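Long-range contacts in toluene, o-xylene monooxygenase oxygenase subunit (Pseudomonas stutzeri, PDB 2INC), which probably serves as the helical beta chain of a hydroxylase whose partner chain houses the diiron centre that oxidises toluene and o-xylene: residues 200-205 / 283-288; 208-213 / 279-284; 291-296 / 309-314; 127-132 / 150-155. One frame throughout, in Å; residues are numbered along the deposited sequence.

Contact 1 (200-205 / 283-288)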
loop_
_atom_site.group_PDB
_atom_site.type_symbol
_atom_site.label_atom_id
_atom_site.label_comp_id
_atom_site.label_asym_id
_atom_site.label_seq_id
_atom_site.Cartn_x
_atom_site.Cartn_y
_atom_site.Cartn_z
ATOM N N GLU B 200 -31.938 29.285 -5.972
ATOM C CA GLU B 200 -31.521 30.503 -5.261
ATOM C C GLU B 200 -32.211 30.688 -3.918
ATOM O O GLU B 200 -31.558 31.096 -2.942
ATOM C CB GLU B 200 -31.730 31.762 -6.088
ATOM C CG GLU B 200 -30.749 31.808 -7.264
ATOM C CD GLU B 200 -30.925 33.063 -8.138
ATOM O OE1 GLU B 200 -31.761 33.950 -7.823
ATOM O OE2 GLU B 200 -30.207 33.141 -9.151
ATOM N N LYS B 201 -33.529 30.435 -3.866
ATOM C CA LYS B 201 -34.257 30.527 -2.591
ATOM C C LYS B 201 -33.845 29.467 -1.589
ATOM O O LYS B 201 -33.639 29.780 -0.389
ATOM C CB LYS B 201 -35.774 30.467 -2.808
ATOM C CG LYS B 201 -36.271 31.755 -3.520
ATOM C CD LYS B 201 -37.797 31.716 -3.694
ATOM C CE LYS B 201 -38.221 33.124 -4.146
ATOM N NZ LYS B 201 -39.682 33.254 -4.585
ATOM N N ALA B 202 -33.728 28.222 -2.065
ATOM C CA ALA B 202 -33.277 27.103 -1.208
ATOM C C ALA B 202 -31.886 27.397 -0.616
ATOM O O ALA B 202 -31.636 27.092 0.526
ATOM C CB ALA B 202 -33.293 25.768 -1.952
ATOM N N LEU B 203 -31.001 28.075 -1.350
ATOM C CA LEU B 203 -29.675 28.369 -0.842
ATOM C C LEU B 203 -29.624 29.339 0.327
ATOM O O LEU B 203 -28.549 29.511 0.944
ATOM C CB LEU B 203 -28.746 28.847 -1.985
ATOM C CG LEU B 203 -28.320 27.703 -2.942
ATOM C CD1 LEU B 203 -27.459 28.349 -4.051
ATOM C CD2 LEU B 203 -27.518 26.741 -2.184
ATOM N N ILE B 204 -30.741 30.016 0.604
ATOM C CA ILE B 204 -30.800 30.905 1.774
ATOM C C ILE B 204 -31.694 30.380 2.891
ATOM O O ILE B 204 -32.035 31.110 3.852
ATOM C CB ILE B 204 -31.082 32.373 1.375
ATOM C CG1 ILE B 204 -32.476 32.534 0.775
ATOM C CG2 ILE B 204 -29.978 32.851 0.396
ATOM C CD1 ILE B 204 -32.866 33.978 0.588
ATOM N N ALA B 205 -32.027 29.092 2.828
ATOM C CA ALA B 205 -32.762 28.446 3.919
ATOM C C ALA B 205 -31.730 27.936 4.968
ATOM O O ALA B 205 -31.169 26.843 4.771
ATOM C CB ALA B 205 -33.512 27.261 3.351
ATOM N N ALA B 283 -44.285 21.162 2.022
ATOM C CA ALA B 283 -45.410 21.874 1.403
ATOM C C ALA B 283 -45.050 23.270 0.983
ATOM O O ALA B 283 -45.609 23.762 0.002
ATOM C CB ALA B 283 -46.679 21.861 2.293
ATOM N N LYS B 284 -44.088 23.891 1.674
ATOM C CA LYS B 284 -43.576 25.228 1.290
ATOM C C LYS B 284 -42.771 25.168 -0.015
ATOM O O LYS B 284 -42.874 26.064 -0.863
ATOM C CB LYS B 284 -42.709 25.781 2.439
ATOM C CG LYS B 284 -41.852 27.004 2.118
ATOM C CD LYS B 284 -40.949 27.414 3.313
ATOM C CE LYS B 284 -40.075 28.579 2.879
ATOM N NZ LYS B 284 -39.299 29.180 3.976
ATOM N N TRP B 285 -41.943 24.126 -0.143
ATOM C CA TRP B 285 -40.925 24.049 -1.225
ATOM C C TRP B 285 -41.468 23.325 -2.472
ATOM O O TRP B 285 -41.096 23.681 -3.614
ATOM C CB TRP B 285 -39.584 23.446 -0.701
ATOM C CG TRP B 285 -38.883 24.389 0.196
ATOM C CD1 TRP B 285 -38.879 24.393 1.565
ATOM C CD2 TRP B 285 -38.127 25.556 -0.209
ATOM N NE1 TRP B 285 -38.168 25.495 2.029
ATOM C CE2 TRP B 285 -37.682 26.199 0.957
ATOM C CE3 TRP B 285 -37.768 26.081 -1.444
ATOM C CZ2 TRP B 285 -36.929 27.370 0.929
ATOM C CZ3 TRP B 285 -37.014 27.269 -1.481
ATOM C CH2 TRP B 285 -36.594 27.880 -0.301
ATOM N N GLU B 286 -42.344 22.326 -2.256
ATOM C CA GLU B 286 -42.961 21.553 -3.358
ATOM C C GLU B 286 -43.509 22.379 -4.549
ATOM O O GLU B 286 -43.275 22.013 -5.705
ATOM C CB GLU B 286 -44.040 20.582 -2.819
ATOM C CG GLU B 286 -43.757 19.131 -3.170
ATOM C CD GLU B 286 -44.946 18.172 -2.907
ATOM O OE1 GLU B 286 -44.795 16.928 -3.055
ATOM O OE2 GLU B 286 -46.038 18.679 -2.541
ATOM N N PRO B 287 -44.253 23.471 -4.298
ATOM C CA PRO B 287 -44.734 24.271 -5.445
ATOM C C PRO B 287 -43.636 24.890 -6.335
ATOM O O PRO B 287 -43.828 25.019 -7.558
ATOM C CB PRO B 287 -45.498 25.422 -4.764
ATOM C CG PRO B 287 -45.822 24.944 -3.421
ATOM C CD PRO B 287 -44.695 24.060 -3.022
ATOM N N LEU B 288 -42.514 25.295 -5.734
ATOM C CA LEU B 288 -41.356 25.803 -6.528
ATOM C C LEU B 288 -40.681 24.713 -7.322
ATOM O O LEU B 288 -40.146 24.977 -8.403
ATOM C CB LEU B 288 -40.300 26.450 -5.643
ATOM C CG LEU B 288 -40.530 27.890 -5.205
ATOM C CD1 LEU B 288 -39.448 28.312 -4.215
ATOM C CD2 LEU B 288 -40.537 28.822 -6.396
#
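Trp285, whose ring lies against Lys201 and Ala202, gives its indole N-H to Glu210 OE2, an oxygen that Lys284 also grips. The hydrogen bond ties down the nitrogen end of the ring and limits its rotation, while the benzene end does the touching across this contact. Trp285 CH2 comes within 3.4 Å of both Lys201 C and Ala202 N, so it meets the peptide link between these residues obliquely. Lys201 CB stands 3.7 Å from Trp285 CZ3, and Ala202 CB is 4.0 Å from the same carbon. Trp285 CG lies anti to the carbonyl carbon (chi1 -71°), and the ring beyond it reaches segment 200-205. There the chain folds into a type I turn from Ala202 to Ala205, closed by Ala205 N on Ala202 O at 3.1 Å, and this puts Ala205 CB 4.2 Å from Trp285 CZ2. One helical turn further on, Leu288 CD1 meets Lys201 CD at 3.8 Å, the two side chains crossing at about a right angle. The lysine continues extended beyond this point, and its NZ forms a salt bridge with Glu197. An alanine in place of Trp285 would probably open a gap against the Lys201-Ala202 peptide and leave Glu210 OE2 one donor short. The turn also borders the chain of another protein. Trp285 packs in addition on Ala214 and Val218 of helix 208-237 as well as Leu198 of helix 190-202, which places the indole where three helices converge.

Contact 2 (208-213 / 279-284)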
loop_
_atom_site.group_PDB
_atom_site.type_symbol
_atom_site.label_atom_id
_atom_site.label_comp_id
_atom_site.label_asym_id
_atom_site.label_seq_id
_atom_site.Cartn_x
_atom_site.Cartn_y
_atom_site.Cartn_z
ATOM N N TRP B 208 -30.879 24.078 9.661
ATOM C CA TRP B 208 -30.299 22.852 9.114
ATOM C C TRP B 208 -31.356 21.918 8.552
ATOM O O TRP B 208 -31.163 21.322 7.455
ATOM C CB TRP B 208 -29.365 22.153 10.108
ATOM C CG TRP B 208 -30.038 21.219 11.106
ATOM C CD1 TRP B 208 -30.499 21.536 12.317
ATOM C CD2 TRP B 208 -30.333 19.833 10.902
ATOM N NE1 TRP B 208 -31.056 20.419 12.928
ATOM C CE2 TRP B 208 -30.963 19.366 12.065
ATOM C CE3 TRP B 208 -30.091 18.939 9.852
ATOM C CZ2 TRP B 208 -31.349 18.034 12.227
ATOM C CZ3 TRP B 208 -30.508 17.598 9.993
ATOM C CH2 TRP B 208 -31.146 17.177 11.170
ATOM N N GLY B 209 -32.477 21.803 9.282
ATOM C CA GLY B 209 -33.552 20.858 8.888
ATOM C C GLY B 209 -34.282 21.353 7.654
ATOM O O GLY B 209 -34.636 20.584 6.771
ATOM N N GLU B 210 -34.513 22.648 7.577
ATOM C CA GLU B 210 -35.061 23.211 6.336
ATOM C C GLU B 210 -34.130 23.051 5.148
ATOM O O GLU B 210 -34.592 22.803 4.013
ATOM C CB GLU B 210 -35.423 24.679 6.469
ATOM C CG GLU B 210 -36.411 25.012 5.354
ATOM C CD GLU B 210 -36.967 26.422 5.408
ATOM O OE1 GLU B 210 -36.539 27.215 6.273
ATOM O OE2 GLU B 210 -37.856 26.711 4.571
ATOM N N ALA B 211 -32.830 23.235 5.386
ATOM C CA ALA B 211 -31.824 23.095 4.316
ATOM C C ALA B 211 -31.802 21.705 3.783
ATOM O O ALA B 211 -31.828 21.496 2.567
ATOM C CB ALA B 211 -30.404 23.507 4.822
ATOM N N PHE B 212 -31.779 20.738 4.685
ATOM C CA PHE B 212 -31.925 19.358 4.309
ATOM C C PHE B 212 -33.188 19.075 3.489
ATOM O O PHE B 212 -33.136 18.360 2.480
ATOM C CB PHE B 212 -31.853 18.500 5.561
ATOM C CG PHE B 212 -32.218 17.044 5.336
ATOM C CD1 PHE B 212 -31.357 16.189 4.660
ATOM C CD2 PHE B 212 -33.411 16.558 5.819
ATOM C CE1 PHE B 212 -31.681 14.856 4.430
ATOM C CE2 PHE B 212 -33.764 15.206 5.602
ATOM C CZ PHE B 212 -32.878 14.362 4.913
ATOM N N THR B 213 -34.340 19.570 3.949
ATOM C CA THR B 213 -35.589 19.335 3.224
ATOM C C THR B 213 -35.546 20.027 1.877
ATOM O O THR B 213 -35.775 19.414 0.827
ATOM C CB THR B 213 -36.783 19.809 4.077
ATOM O OG1 THR B 213 -36.739 19.118 5.335
ATOM C CG2 THR B 213 -38.108 19.524 3.356
ATOM N N GLN B 279 -43.347 17.732 6.792
ATOM C CA GLN B 279 -44.412 17.921 5.794
ATOM C C GLN B 279 -44.725 19.361 5.529
ATOM O O GLN B 279 -45.071 19.719 4.405
ATOM C CB GLN B 279 -45.656 17.168 6.203
ATOM C CG GLN B 279 -45.437 15.718 6.123
ATOM C CD GLN B 279 -46.646 14.957 6.620
ATOM O OE1 GLN B 279 -47.288 15.337 7.598
ATOM N NE2 GLN B 279 -46.944 13.864 5.961
ATOM N N LYS B 280 -44.571 20.202 6.536
ATOM C CA LYS B 280 -44.789 21.631 6.359
ATOM C C LYS B 280 -43.710 22.263 5.511
ATOM O O LYS B 280 -43.968 23.193 4.729
ATOM C CB LYS B 280 -44.825 22.339 7.703
ATOM C CG LYS B 280 -45.246 23.817 7.629
ATOM C CD LYS B 280 -45.166 24.628 9.001
ATOM C CE LYS B 280 -45.630 23.829 10.250
ATOM N NZ LYS B 280 -46.690 22.787 9.950
ATOM N N TRP B 281 -42.478 21.815 5.694
ATOM C CA TRP B 281 -41.377 22.349 4.853
ATOM C C TRP B 281 -41.504 21.853 3.414
ATOM O O TRP B 281 -41.340 22.630 2.468
ATOM C CB TRP B 281 -40.016 21.943 5.436
ATOM C CG TRP B 281 -39.556 22.774 6.587
ATOM C CD1 TRP B 281 -39.831 24.101 6.828
ATOM C CD2 TRP B 281 -38.659 22.358 7.612
ATOM N NE1 TRP B 281 -39.186 24.516 7.981
ATOM C CE2 TRP B 281 -38.441 23.471 8.464
ATOM C CE3 TRP B 281 -38.009 21.147 7.896
ATOM C CZ2 TRP B 281 -37.614 23.401 9.586
ATOM C CZ3 TRP B 281 -37.189 21.082 9.030
ATOM C CH2 TRP B 281 -37.014 22.203 9.855
ATOM N N VAL B 282 -41.833 20.577 3.264
ATOM C CA VAL B 282 -42.110 19.979 1.950
ATOM C C VAL B 282 -43.235 20.786 1.266
ATOM O O VAL B 282 -43.120 21.140 0.085
ATOM C CB VAL B 282 -42.425 18.447 2.045
ATOM C CG1 VAL B 282 -43.051 17.932 0.753
ATOM C CG2 VAL B 282 -41.134 17.610 2.310
ATOM N N ALA B 283 -44.285 21.162 2.022
ATOM C CA ALA B 283 -45.410 21.874 1.403
ATOM C C ALA B 283 -45.050 23.270 0.983
ATOM O O ALA B 283 -45.609 23.762 0.002
ATOM C CB ALA B 283 -46.679 21.861 2.293
ATOM N N LYS B 284 -44.088 23.891 1.674
ATOM C CA LYS B 284 -43.576 25.228 1.290
ATOM C C LYS B 284 -42.771 25.168 -0.015
ATOM O O LYS B 284 -42.874 26.064 -0.863
ATOM C CB LYS B 284 -42.709 25.781 2.439
ATOM C CG LYS B 284 -41.852 27.004 2.118
ATOM C CD LYS B 284 -40.949 27.414 3.313
ATOM C CE LYS B 284 -40.075 28.579 2.879
ATOM N NZ LYS B 284 -39.299 29.180 3.976
#
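Glu210 OE2 accepts a hydrogen bond from Lys284 NZ at 2.9 Å, a salt bridge that uses the syn lone pair of the oxygen. Shared with Trp285, this oxygen has two donors, which hold the carboxylate and would probably help to keep it ionised. Lys284 reaches it through a fully extended chain that crosses the glutamate at about a right angle. Glu210 CG, anti to the backbone N (chi1 -160°), sits above the five-membered ring of Trp281, 3.8 Å from its centroid and 8° off the ring normal. This is a CH-pi contact, and the carboxylate above it lies almost parallel to the indole. Beside it, Glu210 N stands over the same face of the indole, at the six-membered ring, 3.4 Å from Trp281 CH2, but its hydrogen bond goes to Asp207 OD2. Gly209 C approaches Trp281 CZ3 to 3.2 Å. A CB on this glycine would itself fall too close to CZ3. The glycine carbonyl is doubly satisfied: Thr213 N reaches Gly209 O at 3.0 Å and Thr213 OG1 at 2.9 Å, from opposite faces of the carbonyl plane. With its hydroxyl thus turned back on its own helix, Thr213 presents the methyl CG2 to Val282 CG2 at 3.7 Å. The short helical segments cross at -53°, their axes 9.8 Å apart. Such steep helix-on-helix packing, with a tryptophan laid over the first turn of its partner helix, belongs here to an all-helical subunit of the ferritin-like hydroxylase family.

Contact 3 (291-296 / 309-314)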
loop_
_atom_site.group_PDB
_atom_site.type_symbol
_atom_site.label_atom_id
_atom_site.label_comp_id
_atom_site.label_asym_id
_atom_site.label_seq_id
_atom_site.Cartn_x
_atom_site.Cartn_y
_atom_site.Cartn_z
ATOM N N LYS B 291 -42.918 24.224 -10.304
ATOM C CA LYS B 291 -42.603 25.242 -11.275
ATOM C C LYS B 291 -41.334 24.873 -12.061
ATOM O O LYS B 291 -41.281 25.029 -13.278
ATOM C CB LYS B 291 -42.392 26.590 -10.575
ATOM C CG LYS B 291 -43.633 27.493 -10.507
ATOM C CD LYS B 291 -43.288 28.961 -10.045
ATOM C CE LYS B 291 -42.000 29.475 -10.696
ATOM N NZ LYS B 291 -40.908 29.530 -9.692
ATOM N N ALA B 292 -40.335 24.349 -11.360
ATOM C CA ALA B 292 -39.033 23.981 -11.945
ATOM C C ALA B 292 -39.133 22.943 -13.037
ATOM O O ALA B 292 -38.620 23.151 -14.153
ATOM C CB ALA B 292 -38.084 23.502 -10.808
ATOM N N ILE B 293 -39.776 21.813 -12.686
ATOM C CA ILE B 293 -40.038 20.689 -13.565
ATOM C C ILE B 293 -40.895 21.163 -14.730
ATOM O O ILE B 293 -40.579 20.869 -15.911
ATOM C CB ILE B 293 -40.790 19.541 -12.793
ATOM C CG1 ILE B 293 -39.852 18.866 -11.786
ATOM C CG2 ILE B 293 -41.317 18.512 -13.781
ATOM C CD1 ILE B 293 -40.572 17.885 -10.813
ATOM N N GLU B 294 -41.941 21.931 -14.417
ATOM C CA GLU B 294 -42.854 22.400 -15.450
ATOM C C GLU B 294 -42.084 23.176 -16.496
ATOM O O GLU B 294 -42.225 22.861 -17.667
ATOM C CB GLU B 294 -44.025 23.198 -14.864
ATOM C CG GLU B 294 -45.111 22.244 -14.285
ATOM C CD GLU B 294 -46.083 22.944 -13.297
ATOM O OE1 GLU B 294 -46.081 24.184 -13.261
ATOM O OE2 GLU B 294 -46.788 22.246 -12.521
ATOM N N ALA B 295 -41.246 24.136 -16.085
ATOM C CA ALA B 295 -40.623 25.052 -17.038
ATOM C C ALA B 295 -39.586 24.341 -17.893
ATOM O O ALA B 295 -39.458 24.616 -19.092
ATOM C CB ALA B 295 -39.985 26.176 -16.352
ATOM N N TYR B 296 -38.840 23.428 -17.269
ATOM C CA TYR B 296 -37.757 22.745 -17.954
ATOM C C TYR B 296 -38.312 21.679 -18.892
ATOM O O TYR B 296 -38.042 21.688 -20.063
ATOM C CB TYR B 296 -36.784 22.148 -16.910
ATOM C CG TYR B 296 -35.572 21.433 -17.481
ATOM C CD1 TYR B 296 -34.401 22.124 -17.749
ATOM C CD2 TYR B 296 -35.590 20.062 -17.697
ATOM C CE1 TYR B 296 -33.284 21.492 -18.273
ATOM C CE2 TYR B 296 -34.465 19.391 -18.243
ATOM C CZ TYR B 296 -33.315 20.121 -18.517
ATOM O OH TYR B 296 -32.171 19.522 -19.020
ATOM N N GLU B 309 -44.164 12.471 -15.691
ATOM C CA GLU B 309 -43.252 11.464 -15.123
ATOM C C GLU B 309 -42.250 12.059 -14.123
ATOM O O GLU B 309 -42.094 11.505 -13.060
ATOM C CB GLU B 309 -42.515 10.664 -16.189
ATOM C CG GLU B 309 -43.434 9.794 -17.049
ATOM C CD GLU B 309 -42.675 9.070 -18.148
ATOM O OE1 GLU B 309 -41.663 9.630 -18.653
ATOM O OE2 GLU B 309 -43.065 7.925 -18.508
ATOM N N ALA B 310 -41.620 13.192 -14.443
ATOM C CA ALA B 310 -40.696 13.844 -13.464
ATOM C C ALA B 310 -41.454 14.104 -12.152
ATOM O O ALA B 310 -40.963 13.801 -11.062
ATOM C CB ALA B 310 -40.076 15.141 -14.034
ATOM N N LYS B 311 -42.695 14.569 -12.251
ATOM C CA LYS B 311 -43.444 14.943 -11.058
ATOM C C LYS B 311 -43.752 13.779 -10.167
ATOM O O LYS B 311 -43.584 13.904 -8.955
ATOM C CB LYS B 311 -44.735 15.677 -11.403
ATOM C CG LYS B 311 -44.572 17.157 -11.665
ATOM C CD LYS B 311 -45.935 17.842 -11.916
ATOM C CE LYS B 311 -45.708 19.320 -12.202
ATOM N NZ LYS B 311 -47.026 19.992 -12.454
ATOM N N SER B 312 -44.164 12.637 -10.734
ATOM C CA SER B 312 -44.548 11.507 -9.867
ATOM C C SER B 312 -43.347 10.740 -9.330
ATOM O O SER B 312 -43.417 10.160 -8.251
ATOM C CB SER B 312 -45.538 10.560 -10.572
ATOM O OG SER B 312 -44.949 10.017 -11.726
ATOM N N ALA B 313 -42.260 10.712 -10.100
ATOM C CA ALA B 313 -41.028 10.031 -9.674
ATOM C C ALA B 313 -40.406 10.762 -8.506
ATOM O O ALA B 313 -39.998 10.133 -7.556
ATOM C CB ALA B 313 -40.033 9.928 -10.826
ATOM N N SER B 314 -40.345 12.087 -8.574
ATOM C CA SER B 314 -39.843 12.878 -7.459
ATOM C C SER B 314 -40.767 12.860 -6.233
ATOM O O SER B 314 -40.296 12.773 -5.119
ATOM C CB SER B 314 -39.532 14.306 -7.909
ATOM O OG SER B 314 -40.688 14.975 -8.367
#
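A buried seam between two nearly antiparallel helices is formed by Ile293 against Ala310 and the aliphatic part of Lys311, joining helix 274-299 to helix 303-319 as the two arms of a helical hairpin. The segments run at 152° to each other with their axes 10.0 Å apart. Ile293 uses both of its branches. CG2, anti to the backbone N, meets Ala310 CB at 3.6 Å and lies 4.1 Å from Lys311 CG. The longer branch ends in CD1, which approaches Ser314 OG to 3.8 Å, so the two branches together cover about one turn of the opposing helix. That hydroxyl occupies the crowded position between backbone N and carbonyl carbon (chi1 62°), and it folds back on its own helix, 3.0 Å from Ala310 O and 3.1 Å from Lys311 O. On the flank of this apolar seam, Lys311 stretches out fully extended and brings its ammonium group to the carboxylate of Glu294. A salt bridge is modelled here, but the two groups are placed too close together and it remains doubtful. An alanine in place of Ile293 would probably open a gap beside Ala310 CB and leave the Ser314 hydroxyl without its apolar neighbour. The flanks of the hairpin lean on earlier helices: Ala292 touches Phe195 and Leu198 of helix 190-202. Tyr296 packs on Leu227 and Leu231 of helix 208-237, and the same helix meets the second arm through Glu225 against Ala313.

Contact 4 (127-132 / 150-155)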
loop_
_atom_site.group_PDB
_atom_site.type_symbol
_atom_site.label_atom_id
_atom_site.label_comp_id
_atom_site.label_asym_id
_atom_site.label_seq_id
_atom_site.Cartn_x
_atom_site.Cartn_y
_atom_site.Cartn_z
ATOM N N ALA B 127 -24.608 24.857 -7.832
ATOM C CA ALA B 127 -25.545 25.349 -6.810
ATOM C C ALA B 127 -25.919 24.206 -5.859
ATOM O O ALA B 127 -26.040 24.427 -4.669
ATOM C CB ALA B 127 -26.810 25.919 -7.475
ATOM N N LEU B 128 -26.012 22.981 -6.358
ATOM C CA LEU B 128 -26.261 21.849 -5.461
ATOM C C LEU B 128 -25.056 21.565 -4.567
ATOM O O LEU B 128 -25.217 21.161 -3.382
ATOM C CB LEU B 128 -26.620 20.594 -6.264
ATOM C CG LEU B 128 -27.958 20.577 -7.008
ATOM C CD1 LEU B 128 -28.047 19.233 -7.749
ATOM C CD2 LEU B 128 -29.100 20.752 -6.034
ATOM N N GLN B 129 -23.859 21.668 -5.139
ATOM C CA GLN B 129 -22.593 21.537 -4.416
ATOM C C GLN B 129 -22.584 22.515 -3.263
ATOM O O GLN B 129 -22.255 22.175 -2.156
ATOM C CB GLN B 129 -21.458 21.863 -5.387
ATOM C CG GLN B 129 -20.029 21.738 -4.804
ATOM C CD GLN B 129 -19.017 22.058 -5.851
ATOM O OE1 GLN B 129 -19.344 22.026 -7.042
ATOM N NE2 GLN B 129 -17.782 22.420 -5.428
ATOM N N MET B 130 -22.940 23.762 -3.525
ATOM C CA MET B 130 -23.047 24.751 -2.469
ATOM C C MET B 130 -24.119 24.420 -1.431
ATOM O O MET B 130 -23.918 24.598 -0.213
ATOM C CB MET B 130 -23.391 26.103 -3.091
ATOM C CG MET B 130 -22.236 26.645 -3.914
ATOM S SD MET B 130 -22.864 28.075 -4.862
ATOM C CE MET B 130 -23.131 29.308 -3.572
ATOM N N GLY B 131 -25.266 23.954 -1.912
ATOM C CA GLY B 131 -26.385 23.516 -1.038
ATOM C C GLY B 131 -25.980 22.452 -0.071
ATOM O O GLY B 131 -26.180 22.580 1.148
ATOM N N SER B 132 -25.388 21.383 -0.583
ATOM C CA SER B 132 -24.997 20.290 0.287
ATOM C C SER B 132 -23.802 20.599 1.196
ATOM O O SER B 132 -23.696 20.036 2.309
ATOM C CB SER B 132 -24.763 18.980 -0.523
ATOM O OG SER B 132 -23.689 19.194 -1.436
ATOM N N TYR B 150 -19.717 13.744 1.466
ATOM C CA TYR B 150 -19.534 12.880 0.276
ATOM C C TYR B 150 -20.533 13.271 -0.828
ATOM O O TYR B 150 -20.229 13.189 -2.004
ATOM C CB TYR B 150 -19.613 11.382 0.658
ATOM C CG TYR B 150 -18.605 11.070 1.766
ATOM C CD1 TYR B 150 -18.997 10.349 2.898
ATOM C CD2 TYR B 150 -17.298 11.571 1.710
ATOM C CE1 TYR B 150 -18.087 10.091 3.931
ATOM C CE2 TYR B 150 -16.364 11.342 2.797
ATOM C CZ TYR B 150 -16.795 10.574 3.889
ATOM O OH TYR B 150 -15.921 10.334 4.979
ATOM N N GLU B 151 -21.676 13.818 -0.440
ATOM C CA GLU B 151 -22.660 14.250 -1.430
ATOM C C GLU B 151 -22.131 15.511 -2.118
ATOM O O GLU B 151 -22.301 15.717 -3.309
ATOM C CB GLU B 151 -23.995 14.497 -0.712
ATOM C CG GLU B 151 -25.053 15.260 -1.572
ATOM C CD GLU B 151 -26.372 15.478 -0.809
ATOM O OE1 GLU B 151 -26.763 14.577 -0.047
ATOM O OE2 GLU B 151 -27.013 16.525 -1.039
ATOM N N THR B 152 -21.497 16.365 -1.354
ATOM C CA THR B 152 -20.899 17.591 -1.948
ATOM C C THR B 152 -19.864 17.201 -3.008
ATOM O O THR B 152 -19.803 17.810 -4.102
ATOM C CB THR B 152 -20.275 18.483 -0.863
ATOM O OG1 THR B 152 -21.333 18.858 0.043
ATOM C CG2 THR B 152 -19.740 19.755 -1.468
ATOM N N ALA B 153 -19.005 16.242 -2.638
ATOM C CA ALA B 153 -17.982 15.733 -3.559
ATOM C C ALA B 153 -18.654 15.191 -4.808
ATOM O O ALA B 153 -18.160 15.391 -5.917
ATOM C CB ALA B 153 -17.142 14.679 -2.870
ATOM N N ASP B 154 -19.737 14.422 -4.646
ATOM C CA ASP B 154 -20.501 13.964 -5.834
ATOM C C ASP B 154 -21.039 15.096 -6.680
ATOM O O ASP B 154 -21.026 14.999 -7.908
ATOM C CB ASP B 154 -21.674 13.091 -5.418
ATOM C CG ASP B 154 -21.231 11.797 -4.759
ATOM O OD1 ASP B 154 -22.077 11.198 -4.040
ATOM O OD2 ASP B 154 -20.051 11.356 -4.923
ATOM N N HIS B 155 -21.561 16.162 -6.079
ATOM C CA HIS B 155 -22.103 17.219 -6.916
ATOM C C HIS B 155 -20.946 17.886 -7.652
ATOM O O HIS B 155 -21.113 18.311 -8.792
ATOM C CB HIS B 155 -22.813 18.318 -6.071
ATOM C CG HIS B 155 -24.089 17.868 -5.369
ATOM N ND1 HIS B 155 -25.027 17.016 -5.921
ATOM C CD2 HIS B 155 -24.566 18.188 -4.150
ATOM C CE1 HIS B 155 -26.020 16.831 -5.074
ATOM N NE2 HIS B 155 -25.772 17.540 -3.995
#
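Ser132 and Thr152 join their hydroxyls at the heart of an antiparallel helix pair, made by helix 121-138 and helix 142-172 near the centre of the chain. Ser132 OG lies 2.8 Å from Thr152 OG1 and 3.2 Å from Leu128 O. Thr152 OG1 also bonds to Ala148 O one turn back. Next to this polar pair lies the ring of His155. Leu128 CB covers its centre at 3.7 Å from the centroid, 5° off the ring normal, in a CH-pi contact, while Glu151 O stands over the rim of the opposite face. Ser132 OG meets the ring at its edge, 3.0 Å from His155 CD2. The axes run at 171° and only 8.2 Å apart, a close antiparallel pairing of the kind that builds the helical bundle of ferritin-like hydroxylase subunits. His155 NE2 points to Glu151 OE2 at 3.4 Å, a weak bond with an N-H...O angle of 145°, whereas ND1 is buried and finds no partner in the model. The other carboxylate oxygen of Glu151 accepts from Asn216 of helix 208-237. On the flank, the extended Gln129 brings CG to 3.9 Å from Thr152 CG2 and sends its NE2 to polar side chains of the chain of another protein.

Contacts 1 and 2 form one continuous patch, their centres about 8 Å apart: Trp285 NE1 lies 2.8 Å from Glu210 OE2, and Lys284 belongs to both. Helix 274-299 carries these two and also contact 3, centred about 15 Å from contact 1. Contact 4 lies deeper, about 5 Å from the chain's centre against 15 to 17 Å for the others. It meets contact 1 where Leu203 CD2 approaches Gly131 N to 3.6 Å. Contacts 1 and 4 also reach the chain of another protein. None of the four involves a metal or ligand; the diiron site is probably in the companion chain, as in related hydroxylases.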